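PDB 4KCF: FAD-dependent oxidoreductase from Actinomadura kijaniata, which probably oxidises the amino nitrogen of a dTDP-linked amino sugar, using a flavin cofactor, in making the kijanose of kijanimicin. Local coordinates for residues 83-88 with 130-135; 223-228 with 238-243; 264-269 with 343-348; 291-296 with 374-379. All coordinates share one frame; numbering follows the deposited sequence.

Contact 1 of 4, residues 83-88 with 130-135. With AKM ([(2R,4S,6R)-4-azanyl-4,6-dimethyl-5,5-bis(oxidanyl)oxan-2-yl] [[(2R,3S,5R)-5-[5-methyl-2,4-bis(oxidanylidene)pyrimidin-1-yl]-3-oxidanyl-oxolan-2-yl]methoxy-oxidanyl-phosphoryl] hydrogen phosphate), chain B.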
# COMPACT_ATOMS: atom_id res chain seq x y z
N THR A 83 -5.03 12.39 3.01
CA THR A 83 -6.13 11.59 3.57
C THR A 83 -6.38 11.81 5.06
O THR A 83 -7.07 11.02 5.72
CB THR A 83 -5.96 10.07 3.31
OG1 THR A 83 -4.67 9.68 3.83
CG2 THR A 83 -6.04 9.77 1.79
N VAL A 84 -5.86 12.91 5.62
CA VAL A 84 -6.26 13.29 6.98
C VAL A 84 -7.64 13.94 6.93
O VAL A 84 -7.87 14.72 6.00
CB VAL A 84 -5.24 14.27 7.56
CG1 VAL A 84 -5.66 14.68 8.99
CG2 VAL A 84 -3.86 13.65 7.56
N PRO A 85 -8.56 13.62 7.85
CA PRO A 85 -9.83 14.35 7.83
C PRO A 85 -9.72 15.86 7.67
O PRO A 85 -8.76 16.48 8.17
CB PRO A 85 -10.48 13.98 9.16
CG PRO A 85 -10.06 12.54 9.29
CD PRO A 85 -8.62 12.53 8.85
N ALA A 86 -10.67 16.41 6.92
CA ALA A 86 -10.73 17.86 6.75
C ALA A 86 -10.77 18.55 8.12
O ALA A 86 -10.14 19.59 8.28
CB ALA A 86 -11.97 18.25 5.92
N GLU A 87 -11.51 17.96 9.06
CA GLU A 87 -11.71 18.50 10.41
C GLU A 87 -10.37 18.73 11.05
O GLU A 87 -10.32 19.52 11.97
CB GLU A 87 -12.43 17.55 11.37
CG GLU A 87 -13.86 17.15 11.03
CD GLU A 87 -13.96 16.12 9.89
OE1 GLU A 87 -14.80 15.19 9.99
OE2 GLU A 87 -13.21 16.24 8.89
N LEU A 88 -9.31 18.04 10.62
CA LEU A 88 -8.02 18.13 11.28
C LEU A 88 -6.99 18.84 10.44
O LEU A 88 -5.79 18.76 10.71
CB LEU A 88 -7.49 16.76 11.67
CG LEU A 88 -8.29 15.94 12.67
CD1 LEU A 88 -7.57 14.60 12.89
CD2 LEU A 88 -8.48 16.63 14.02
N GLU A 130 -9.56 5.15 13.46
CA GLU A 130 -9.19 5.10 14.87
C GLU A 130 -9.77 6.36 15.53
O GLU A 130 -10.49 6.26 16.51
CB GLU A 130 -7.67 5.01 15.06
CG GLU A 130 -7.00 3.75 14.52
CD GLU A 130 -7.35 2.47 15.29
OE1 GLU A 130 -7.01 1.35 14.85
OE2 GLU A 130 -7.97 2.59 16.36
N TRP A 131 -9.54 7.52 14.92
CA TRP A 131 -9.99 8.81 15.42
C TRP A 131 -11.49 8.91 15.66
O TRP A 131 -11.89 9.41 16.71
CB TRP A 131 -9.52 9.93 14.50
CG TRP A 131 -9.87 11.32 14.94
CD1 TRP A 131 -9.43 11.96 16.08
CD2 TRP A 131 -10.69 12.28 14.25
NE1 TRP A 131 -9.93 13.23 16.13
CE2 TRP A 131 -10.70 13.46 15.03
CE3 TRP A 131 -11.39 12.26 13.04
CZ2 TRP A 131 -11.40 14.61 14.64
CZ3 TRP A 131 -12.10 13.41 12.66
CH2 TRP A 131 -12.09 14.56 13.46
N ARG A 132 -12.30 8.42 14.73
CA ARG A 132 -13.76 8.49 14.85
C ARG A 132 -14.34 7.36 15.70
O ARG A 132 -15.46 7.51 16.19
CB ARG A 132 -14.44 8.43 13.47
CG ARG A 132 -13.88 9.36 12.39
CD ARG A 132 -14.78 9.48 11.16
NE ARG A 132 -14.08 10.09 10.02
CZ ARG A 132 -14.08 11.39 9.69
NH1 ARG A 132 -13.41 11.81 8.62
NH2 ARG A 132 -14.73 12.29 10.40
N HIS A 133 -13.63 6.25 15.88
CA HIS A 133 -14.30 5.04 16.40
C HIS A 133 -13.60 4.22 17.47
O HIS A 133 -14.16 3.27 17.99
CB HIS A 133 -14.68 4.06 15.27
CG HIS A 133 -15.60 4.64 14.24
ND1 HIS A 133 -16.95 4.76 14.44
CD2 HIS A 133 -15.35 5.13 13.01
CE1 HIS A 133 -17.50 5.34 13.38
NE2 HIS A 133 -16.54 5.57 12.49
N GLY A 134 -12.36 4.54 17.77
CA GLY A 134 -11.67 3.73 18.76
C GLY A 134 -11.88 4.36 20.13
O GLY A 134 -12.45 5.46 20.24
N ASP A 135 -11.44 3.63 21.15
CA ASP A 135 -11.38 4.11 22.54
C ASP A 135 -10.54 5.38 22.71
O ASP A 135 -9.97 5.91 21.73
CB ASP A 135 -10.96 2.95 23.45
CG ASP A 135 -9.47 2.66 23.39
OD1 ASP A 135 -8.71 3.41 22.72
OD2 ASP A 135 -9.07 1.67 24.05
O2P AKM B . -4.08 -3.63 7.91
P AKM B . -4.27 -3.37 9.41
O1P AKM B . -4.47 -4.54 10.32
OPP AKM B . -2.99 -2.60 9.97
P2 AKM B . -2.15 -1.41 9.31
O3P AKM B . -1.40 -0.82 10.49
O1 AKM B . -1.07 -2.15 8.40
C1 AKM B . -1.09 -2.18 6.98
C2 AKM B . -0.17 -3.31 6.47
C3 AKM B . 0.13 -3.11 4.98
C3M AKM B . -1.14 -3.64 4.32
N3 AKM B . 1.27 -3.94 4.56
C4 AKM B . 0.55 -1.68 4.63
O4A AKM B . 1.96 -1.48 4.85
O4B AKM B . 0.38 -1.46 3.22
C5 AKM B . 0.13 -0.55 5.57
C6 AKM B . -0.21 0.83 5.03
O5 AKM B . -0.70 -0.85 6.70
O4P AKM B . -2.92 -0.43 8.45
O5' AKM B . -5.54 -2.39 9.54
C5' AKM B . -5.94 -2.05 10.86
C4' AKM B . -6.50 -0.65 10.70
C3' AKM B . -6.88 0.02 12.02
O3' AKM B . -5.82 0.89 12.39
C2' AKM B . -8.12 0.85 11.72
C1' AKM B . -8.56 0.42 10.32
O4' AKM B . -7.72 -0.70 9.96
N11 AKM B . -9.97 0.04 10.16
C21 AKM B . -10.70 0.65 9.24
O21 AKM B . -10.15 1.66 8.52
N31 AKM B . -11.99 0.36 9.01
C41 AKM B . -12.55 -0.63 9.72
O41 AKM B . -13.84 -1.00 9.52
C51 AKM B . -11.77 -1.38 10.72
C5A AKM B . -12.41 -2.50 11.49
C61 AKM B . -10.46 -0.98 10.90
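Apolar packing gathers round Trp131, whose indole comes off the last part of helix 111-133 and meets the loop residues Pro85, Glu87 and Leu88. With CG anti to the backbone N (chi1 -177°), the ring swings out to the loop. Leu88 covers one face: its CD1 lies 4.1 Å from the centroid of the six-membered ring of Trp131, 16° off the normal, a CH-pi contact, while its second methyl, CD2, comes within 3.6 Å of Trp131 CZ2. Pro85 slides past the indole, CB 3.9 Å from Trp131 CZ3. The aliphatic start of Glu87 reaches the far corner of the six-membered ring, CB 3.7 Å from Trp131 CH2.

The charged part lies toward solvent. Arg132 NH2 donates to Glu87 OE1 at 2.9 Å in a nearly straight salt bridge. The acceptor lies in the guanidinium plane, but the nitrogen approaches from above the carboxylate plane. Pro85 CG is 3.5 Å from Arg132 NH1, the two side chains running past each other in opposite directions.

Trp131 NE1 is bonded to Glu143 of helix 136-151, whose Leu146 and Arg147 touch Leu88. Glu130 turns elsewhere, its OE1 accepting from O3' of the bound nucleotide sugar and pairing with Arg257. A loop thus closes over a helix end beside the dTDP site, within the helical N-terminal domain of the acyl-CoA dehydrogenase fold.

Contact 2 of 4, residues 223-228 with 238-243. With FMN (flavin mononucleotide), chain C.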
# COMPACT_ATOMS: atom_id res chain seq x y z
N PHE A 223 16.05 1.37 18.48
CA PHE A 223 15.35 1.27 17.21
C PHE A 223 16.34 1.62 16.13
O PHE A 223 16.79 2.77 16.16
CB PHE A 223 14.16 2.25 17.13
CG PHE A 223 13.50 2.28 15.76
CD1 PHE A 223 13.01 1.11 15.19
CD2 PHE A 223 13.38 3.46 15.05
CE1 PHE A 223 12.40 1.12 13.92
CE2 PHE A 223 12.78 3.50 13.77
CZ PHE A 223 12.30 2.32 13.21
N THR A 224 16.66 0.68 15.23
CA THR A 224 17.52 0.93 14.07
C THR A 224 16.86 0.68 12.70
O THR A 224 16.25 -0.37 12.48
CB THR A 224 18.74 -0.01 14.09
OG1 THR A 224 19.30 0.02 15.41
CG2 THR A 224 19.85 0.42 13.09
N VAL A 225 17.01 1.63 11.77
CA VAL A 225 16.60 1.49 10.38
C VAL A 225 17.81 1.03 9.57
O VAL A 225 18.79 1.76 9.48
CB VAL A 225 16.02 2.82 9.83
CG1 VAL A 225 15.47 2.62 8.42
CG2 VAL A 225 14.88 3.30 10.72
N LEU A 226 17.73 -0.16 8.97
CA LEU A 226 18.83 -0.70 8.18
C LEU A 226 18.84 -0.10 6.76
O LEU A 226 18.02 0.74 6.40
CB LEU A 226 18.79 -2.23 8.21
CG LEU A 226 18.85 -2.93 9.57
CD1 LEU A 226 18.99 -4.48 9.51
CD2 LEU A 226 20.05 -2.41 10.40
N ASP A 227 19.79 -0.53 5.95
CA ASP A 227 19.93 0.03 4.62
C ASP A 227 20.14 -1.18 3.71
O ASP A 227 21.05 -1.14 2.88
CB ASP A 227 21.13 0.98 4.58
CG ASP A 227 21.27 1.71 3.25
OD1 ASP A 227 20.27 1.87 2.51
OD2 ASP A 227 22.39 2.14 2.92
N ASN A 228 19.35 -2.24 3.87
CA ASN A 228 19.62 -3.46 3.12
C ASN A 228 18.51 -3.77 2.10
O ASN A 228 18.11 -4.93 2.01
CB ASN A 228 19.66 -4.59 4.15
CG ASN A 228 18.33 -4.69 4.89
OD1 ASN A 228 17.63 -3.69 5.05
ND2 ASN A 228 17.94 -5.89 5.26
N GLY A 238 12.53 2.15 -0.61
CA GLY A 238 13.04 2.28 0.75
C GLY A 238 12.63 1.14 1.66
O GLY A 238 12.39 1.36 2.84
N THR A 239 12.57 -0.07 1.07
CA THR A 239 11.88 -1.20 1.69
C THR A 239 12.85 -2.03 2.55
O THR A 239 13.03 -3.24 2.34
CB THR A 239 11.06 -1.99 0.61
OG1 THR A 239 10.11 -1.10 0.03
CG2 THR A 239 10.26 -3.19 1.17
N VAL A 240 13.43 -1.36 3.54
CA VAL A 240 14.46 -1.94 4.41
C VAL A 240 13.93 -2.66 5.63
O VAL A 240 12.73 -2.67 5.89
CB VAL A 240 15.45 -0.86 4.89
CG1 VAL A 240 16.10 -0.23 3.68
CG2 VAL A 240 14.70 0.18 5.79
N ASP A 241 14.81 -3.34 6.36
CA ASP A 241 14.43 -3.98 7.61
C ASP A 241 14.55 -2.92 8.69
O ASP A 241 15.33 -1.98 8.53
CB ASP A 241 15.39 -5.12 7.94
CG ASP A 241 15.09 -6.38 7.14
OD1 ASP A 241 14.52 -6.33 6.02
OD2 ASP A 241 15.37 -7.47 7.68
N ILE A 242 13.81 -3.09 9.78
CA ILE A 242 14.00 -2.27 10.99
C ILE A 242 14.16 -3.19 12.20
O ILE A 242 13.52 -4.23 12.28
CB ILE A 242 12.87 -1.23 11.16
CG1 ILE A 242 11.56 -1.94 11.50
CG2 ILE A 242 12.76 -0.37 9.91
CD1 ILE A 242 10.34 -1.11 11.27
N VAL A 243 15.05 -2.81 13.12
CA VAL A 243 15.37 -3.63 14.28
C VAL A 243 14.93 -2.96 15.59
O VAL A 243 15.07 -1.76 15.72
CB VAL A 243 16.87 -3.98 14.29
CG1 VAL A 243 17.22 -4.84 15.50
CG2 VAL A 243 17.24 -4.68 12.98
N1 FMN C . 4.84 -4.85 4.29
C2 FMN C . 4.58 -3.95 5.27
O2 FMN C . 4.01 -4.40 6.30
N3 FMN C . 4.90 -2.63 5.11
C4 FMN C . 5.56 -2.29 3.98
O4 FMN C . 5.90 -0.98 3.80
C4A FMN C . 5.80 -3.21 2.94
N5 FMN C . 6.43 -2.88 1.77
C5A FMN C . 6.71 -3.85 0.85
C6 FMN C . 7.35 -3.49 -0.33
C7 FMN C . 7.63 -4.46 -1.31
C7M FMN C . 8.34 -4.07 -2.58
C8 FMN C . 7.25 -5.87 -1.08
C8M FMN C . 7.51 -6.98 -2.08
C9 FMN C . 6.60 -6.17 0.11
C9A FMN C . 6.32 -5.18 1.08
N10 FMN C . 5.71 -5.53 2.25
C10 FMN C . 5.44 -4.54 3.13
C1' FMN C . 5.34 -6.90 2.65
C2' FMN C . 4.47 -7.93 1.93
O2' FMN C . 3.24 -7.27 2.20
C3' FMN C . 4.51 -9.45 2.27
O3' FMN C . 4.39 -9.77 3.67
C4' FMN C . 5.62 -10.42 1.79
O4' FMN C . 6.56 -10.13 0.72
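Val243 N donates to Thr224 O at 2.8 Å, and the same carbonyl oxygen also receives a CA-H...O contact from Ile242 CA at 3.3 Å. Thr224 N returns a bond to Val243 O, which makes Thr224 and Val243 an antiparallel hydrogen-bonded pair. Val225 and Ile242 follow as a non-hydrogen-bonded pair, and Leu226 N reaches Asp241 O at 3.0 Å beyond them.

Past the paired residues a side-chain amide takes the place of a backbone carbonyl. Asn228 has its CG between the backbone N and carbonyl carbon (chi1 59°), which turns OD1 back to accept from Asp241 N at 3.1 Å, in the plane of the amide and on a lone pair. This amide stands almost perpendicular to the Asp241 carboxylate, whose oxygens are held instead by Thr185 and Arg183.

Val225 CG1 meets Val240 CG2 at 3.7 Å, the two side chains crossing at about a right angle. The Phe223 ring reaches Ile242 obliquely, CE1 3.7 Å from Ile242 CB. Leu226 CD1 lies 3.9 Å from Val243 CG2, whose residue shares its face with Thr224.

Thr239, centre of an inverse gamma turn and next to Val240 in the chain, brings its CG2 to 3.3 Å from FMN C6. Strand 240-244 runs between 223-225 and 178-187, bonding through Val240 and Ile242 to Val187 and Lys184, while Ile242 packs on Phe196 and Ile198 of strand 195-202.

Contact 3 of 4, residues 264-269 with 343-348; sequences NDAVLA and DMDERG. With AKM ([(2R,4S,6R)-4-azanyl-4,6-dimethyl-5,5-bis(oxidanyl)oxan-2-yl] [[(2R,3S,5R)-5-[5-methyl-2,4-bis(oxidanylidene)pyrimidin-1-yl]-3-oxidanyl-oxolan-2-yl]methoxy-oxidanyl-phosphoryl] hydrogen phosphate), chain B.
This is a close backbone packing of a turn leading into helix 267-273 on the first turn of helix 344-377, at the thymine end of the nucleotide-sugar pocket. Ala266 and Asp345 bring their CA atoms to 4.1 Å. Two CA-H...O contacts follow: Gly348 CA to Asp265 O at 3.4 Å, and Ala266 CA to Met344 O. Gly348 has no side chain to hold the turn off, and Leu268 CB rests against its carbonyl oxygen. Asp345 turns its OD1 to within 3.0 Å of Ala266 N.

A water joins the segments, giving its hydrogens to Met344 O and Ala266 O and accepting from Arg347 NH2. The Arg347 chain is extended from CG to NE, carrying the guanidinium past the methyl of Ala269, CB 3.4 Å from NH2. Its edge then grips the thymine oxygen AKM O41 with two bonds, from Arg347 NH2 at 2.6 Å and Arg347 NH1 at 2.9 Å.

At the start of the helix, Asp343 is the N-cap and accepts from Glu346 N. Arg347 NE and NH1 also bond to Leu336 O and Ser337 O of helix 306-338, while Asp265 OD2 forms a salt bridge with Arg349 of helix 344-377.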
# COMPACT_ATOMS: atom_id res chain seq x y z
N ASN A 264 -12.46 -13.24 14.21
CA ASN A 264 -13.51 -12.29 13.91
C ASN A 264 -13.20 -11.72 12.54
O ASN A 264 -12.21 -11.02 12.34
CB ASN A 264 -13.66 -11.20 14.97
CG ASN A 264 -12.36 -10.46 15.23
OD1 ASN A 264 -11.29 -11.03 15.03
ND2 ASN A 264 -12.45 -9.21 15.67
N ASP A 265 -14.08 -12.03 11.61
CA ASP A 265 -13.96 -11.61 10.23
C ASP A 265 -14.04 -10.10 10.12
O ASP A 265 -13.72 -9.53 9.07
CB ASP A 265 -15.04 -12.32 9.40
CG ASP A 265 -14.71 -13.78 9.14
OD1 ASP A 265 -13.55 -14.23 9.31
OD2 ASP A 265 -15.63 -14.53 8.75
N ALA A 266 -14.45 -9.46 11.22
CA ALA A 266 -14.64 -8.03 11.24
C ALA A 266 -13.31 -7.31 11.00
O ALA A 266 -13.31 -6.24 10.40
CB ALA A 266 -15.31 -7.58 12.56
N VAL A 267 -12.18 -7.88 11.43
CA VAL A 267 -10.88 -7.27 11.15
C VAL A 267 -10.54 -7.17 9.67
O VAL A 267 -9.63 -6.40 9.32
CB VAL A 267 -9.67 -7.98 11.79
CG1 VAL A 267 -9.78 -7.91 13.29
CG2 VAL A 267 -9.54 -9.42 11.32
N LEU A 268 -11.24 -7.93 8.83
CA LEU A 268 -10.92 -8.00 7.38
C LEU A 268 -11.24 -6.66 6.76
O LEU A 268 -10.58 -6.29 5.79
CB LEU A 268 -11.59 -9.17 6.64
CG LEU A 268 -11.24 -10.59 7.14
CD1 LEU A 268 -12.13 -11.66 6.54
CD2 LEU A 268 -9.79 -10.95 6.91
N ALA A 269 -12.17 -5.90 7.36
CA ALA A 269 -12.54 -4.62 6.79
C ALA A 269 -11.35 -3.69 6.87
O ALA A 269 -11.07 -2.99 5.88
CB ALA A 269 -13.69 -4.01 7.53
N ASP A 343 -24.11 -6.28 10.13
CA ASP A 343 -23.23 -7.34 10.64
C ASP A 343 -21.81 -6.96 10.20
O ASP A 343 -21.51 -6.90 9.01
CB ASP A 343 -23.71 -8.71 10.10
CG ASP A 343 -22.85 -9.91 10.52
OD1 ASP A 343 -23.30 -11.07 10.40
OD2 ASP A 343 -21.69 -9.82 10.96
N MET A 344 -20.95 -6.68 11.18
CA MET A 344 -19.56 -6.25 10.99
C MET A 344 -18.63 -7.37 10.52
O MET A 344 -17.65 -7.15 9.84
CB MET A 344 -19.01 -5.61 12.27
CG MET A 344 -19.55 -4.22 12.63
SD MET A 344 -19.38 -2.89 11.42
CE MET A 344 -17.73 -2.30 11.79
N ASP A 345 -18.93 -8.61 10.91
CA ASP A 345 -18.24 -9.76 10.35
C ASP A 345 -18.55 -9.95 8.86
O ASP A 345 -17.65 -10.17 8.06
CB ASP A 345 -18.60 -11.00 11.14
CG ASP A 345 -17.89 -11.04 12.47
OD1 ASP A 345 -16.93 -10.28 12.73
OD2 ASP A 345 -18.31 -11.92 13.25
N GLU A 346 -19.82 -9.82 8.50
CA GLU A 346 -20.20 -9.92 7.09
C GLU A 346 -19.55 -8.81 6.27
O GLU A 346 -19.06 -9.08 5.18
CB GLU A 346 -21.73 -9.95 6.94
CG GLU A 346 -22.29 -10.32 5.57
CD GLU A 346 -21.87 -11.69 5.02
OE1 GLU A 346 -21.40 -12.62 5.72
OE2 GLU A 346 -22.01 -11.83 3.79
N ARG A 347 -19.55 -7.59 6.80
CA ARG A 347 -18.96 -6.43 6.16
C ARG A 347 -17.48 -6.74 5.84
O ARG A 347 -17.00 -6.46 4.74
CB ARG A 347 -19.11 -5.19 7.05
CG ARG A 347 -18.24 -3.98 6.68
CD ARG A 347 -18.58 -2.77 7.55
NE ARG A 347 -17.74 -1.60 7.28
CZ ARG A 347 -16.61 -1.33 7.94
NH1 ARG A 347 -15.94 -0.22 7.65
NH2 ARG A 347 -16.15 -2.14 8.90
N GLY A 348 -16.81 -7.36 6.81
CA GLY A 348 -15.41 -7.77 6.73
C GLY A 348 -15.16 -8.77 5.61
O GLY A 348 -14.34 -8.48 4.73
O2P AKM B . -4.08 -3.63 7.91
P AKM B . -4.27 -3.37 9.41
O1P AKM B . -4.47 -4.54 10.32
OPP AKM B . -2.99 -2.60 9.97
P2 AKM B . -2.15 -1.41 9.31
O3P AKM B . -1.40 -0.82 10.49
O1 AKM B . -1.07 -2.15 8.40
C1 AKM B . -1.09 -2.18 6.98
C2 AKM B . -0.17 -3.31 6.47
C3 AKM B . 0.13 -3.11 4.98
C3M AKM B . -1.14 -3.64 4.32
N3 AKM B . 1.27 -3.94 4.56
C4 AKM B . 0.55 -1.68 4.63
O4A AKM B . 1.96 -1.48 4.85
O4B AKM B . 0.38 -1.46 3.22
C5 AKM B . 0.13 -0.55 5.57
C6 AKM B . -0.21 0.83 5.03
O5 AKM B . -0.70 -0.85 6.70
O4P AKM B . -2.92 -0.43 8.45
O5' AKM B . -5.54 -2.39 9.54
C5' AKM B . -5.94 -2.05 10.86
C4' AKM B . -6.50 -0.65 10.70
C3' AKM B . -6.88 0.02 12.02
O3' AKM B . -5.82 0.89 12.39
C2' AKM B . -8.12 0.85 11.72
C1' AKM B . -8.56 0.42 10.32
O4' AKM B . -7.72 -0.70 9.96
N11 AKM B . -9.97 0.04 10.16
C21 AKM B . -10.70 0.65 9.24
O21 AKM B . -10.15 1.66 8.52
N31 AKM B . -11.99 0.36 9.01
C41 AKM B . -12.55 -0.63 9.72
O41 AKM B . -13.84 -1.00 9.52
C51 AKM B . -11.77 -1.38 10.72
C5A AKM B . -12.41 -2.50 11.49
C61 AKM B . -10.46 -0.98 10.90
O HOH W 1 -16.21 -4.89 9.64

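Contact 4 of 4, residues 291-296 with 374-379; sequences DTAVAA and LSLVGG
Leu376 meets helix 279-298 first through its CB, which lies 4.0 Å from Ala293 CB. Its CG, set anti to the carbonyl carbon (chi1 -82°), stands a little farther from that methyl, and the chain then forks. CD1 turns back to Ala293 and closes to 3.8 Å from its CB, whereas CD2 is directed away from this alanine. Ala308, Val312 and Ile315 of a third helix, 306-338, also touch the leucine.

The neighbouring Val377 works through a single branch. CG1 lies anti to the backbone N, which leaves CG2, beside that nitrogen, to face the alanines. CG2 comes to 3.8 Å from Ala293 CA and 3.9 Å from Ala296 CB, resting between two residues three apart on one side of the helix. With methyl side chains at both positions the backbones can come close, and the CA atoms of Ala293 and Val377 are 5.7 Å apart.

These helices belong to the C-terminal helical domain of the acyl-CoA dehydrogenase family, and the packing here, far from the flavin and sugar sites, is wholly apolar across the two segments.

At the end of helix 344-377 the carbonyls are bonded by Arg300, which donates NH1 to Leu376 O and NH2 to Val377 O, a pairing that should also suit the negative end of the helix dipole. Helix 387-394 adds Leu388, which touches both Val377 and Thr292.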
# COMPACT_ATOMS: atom_id res chain seq x y z
N ASP A 291 1.29 3.09 -22.80
CA ASP A 291 1.48 4.44 -23.33
C ASP A 291 2.83 4.45 -24.01
O ASP A 291 2.95 4.97 -25.09
CB ASP A 291 1.56 5.46 -22.19
CG ASP A 291 0.21 5.75 -21.62
OD1 ASP A 291 -0.81 5.33 -22.19
OD2 ASP A 291 0.14 6.34 -20.54
N THR A 292 3.82 3.85 -23.36
CA THR A 292 5.13 3.63 -23.96
C THR A 292 5.14 2.79 -25.22
O THR A 292 5.82 3.16 -26.17
CB THR A 292 6.06 2.89 -22.98
OG1 THR A 292 6.10 3.68 -21.79
CG2 THR A 292 7.44 2.74 -23.55
N ALA A 293 4.45 1.66 -25.21
CA ALA A 293 4.39 0.84 -26.39
C ALA A 293 3.71 1.59 -27.54
O ALA A 293 4.14 1.48 -28.69
CB ALA A 293 3.65 -0.48 -26.10
N VAL A 294 2.68 2.37 -27.24
CA VAL A 294 1.85 2.94 -28.33
C VAL A 294 2.67 4.10 -28.91
O VAL A 294 2.72 4.25 -30.12
CB VAL A 294 0.43 3.31 -27.81
CG1 VAL A 294 -0.35 4.36 -28.68
CG2 VAL A 294 -0.40 2.07 -27.59
N ALA A 295 3.36 4.85 -28.07
CA ALA A 295 4.23 5.96 -28.50
C ALA A 295 5.34 5.42 -29.38
O ALA A 295 5.60 6.03 -30.43
CB ALA A 295 4.80 6.75 -27.31
N ALA A 296 5.93 4.28 -29.02
CA ALA A 296 6.92 3.57 -29.84
C ALA A 296 6.42 3.18 -31.24
O ALA A 296 7.14 3.40 -32.23
CB ALA A 296 7.53 2.34 -29.12
N LEU A 374 6.45 -5.25 -24.22
CA LEU A 374 7.84 -5.43 -24.64
C LEU A 374 7.76 -6.12 -25.99
O LEU A 374 8.59 -5.84 -26.84
CB LEU A 374 8.65 -6.29 -23.67
CG LEU A 374 9.25 -5.52 -22.48
CD1 LEU A 374 8.23 -5.32 -21.36
CD2 LEU A 374 10.46 -6.18 -21.86
N SER A 375 6.78 -6.99 -26.21
CA SER A 375 6.62 -7.57 -27.56
C SER A 375 6.35 -6.52 -28.63
O SER A 375 6.81 -6.69 -29.76
CB SER A 375 5.59 -8.70 -27.65
OG SER A 375 5.98 -9.81 -26.86
N LEU A 376 5.60 -5.47 -28.30
CA LEU A 376 5.34 -4.40 -29.26
C LEU A 376 6.54 -3.53 -29.59
O LEU A 376 6.71 -3.07 -30.72
CB LEU A 376 4.28 -3.43 -28.72
CG LEU A 376 2.90 -3.99 -28.95
CD1 LEU A 376 1.92 -3.08 -28.21
CD2 LEU A 376 2.70 -3.94 -30.48
N VAL A 377 7.32 -3.21 -28.56
CA VAL A 377 8.46 -2.35 -28.74
C VAL A 377 9.61 -3.16 -29.34
O VAL A 377 10.35 -2.62 -30.14
CB VAL A 377 8.85 -1.80 -27.38
CG1 VAL A 377 10.22 -1.17 -27.52
CG2 VAL A 377 7.79 -0.80 -26.88
N GLY A 378 9.84 -4.39 -28.90
CA GLY A 378 10.90 -5.19 -29.52
C GLY A 378 12.13 -5.06 -28.64
O GLY A 378 11.97 -4.65 -27.47
N GLY A 379 13.33 -5.33 -29.19
CA GLY A 379 14.57 -5.49 -28.38
C GLY A 379 15.11 -4.26 -27.67
O GLY A 379 15.82 -4.37 -26.66

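In the fold
Contacts 1 and 3 both touch the bound nucleotide sugar, at its deoxyribose hydroxyl and its thymine respectively, and come within about 8 Å of each other at their nearest atoms. Each is only partly buried and mixes polar groups with packing, though contact 1 combines a surface ion pair with packing round an indole and contact 3 relies on backbone proximity and a shared water. Contact 2 belongs to the beta-sheet region and is built on strand hydrogen bonds, with one end at the flavin. Contact 4 is buried, apolar and remote, yet shares helix 344-377 with contact 3. Their centres are about 44 Å apart, so one helix spans from the ligand pocket to distant helical packing.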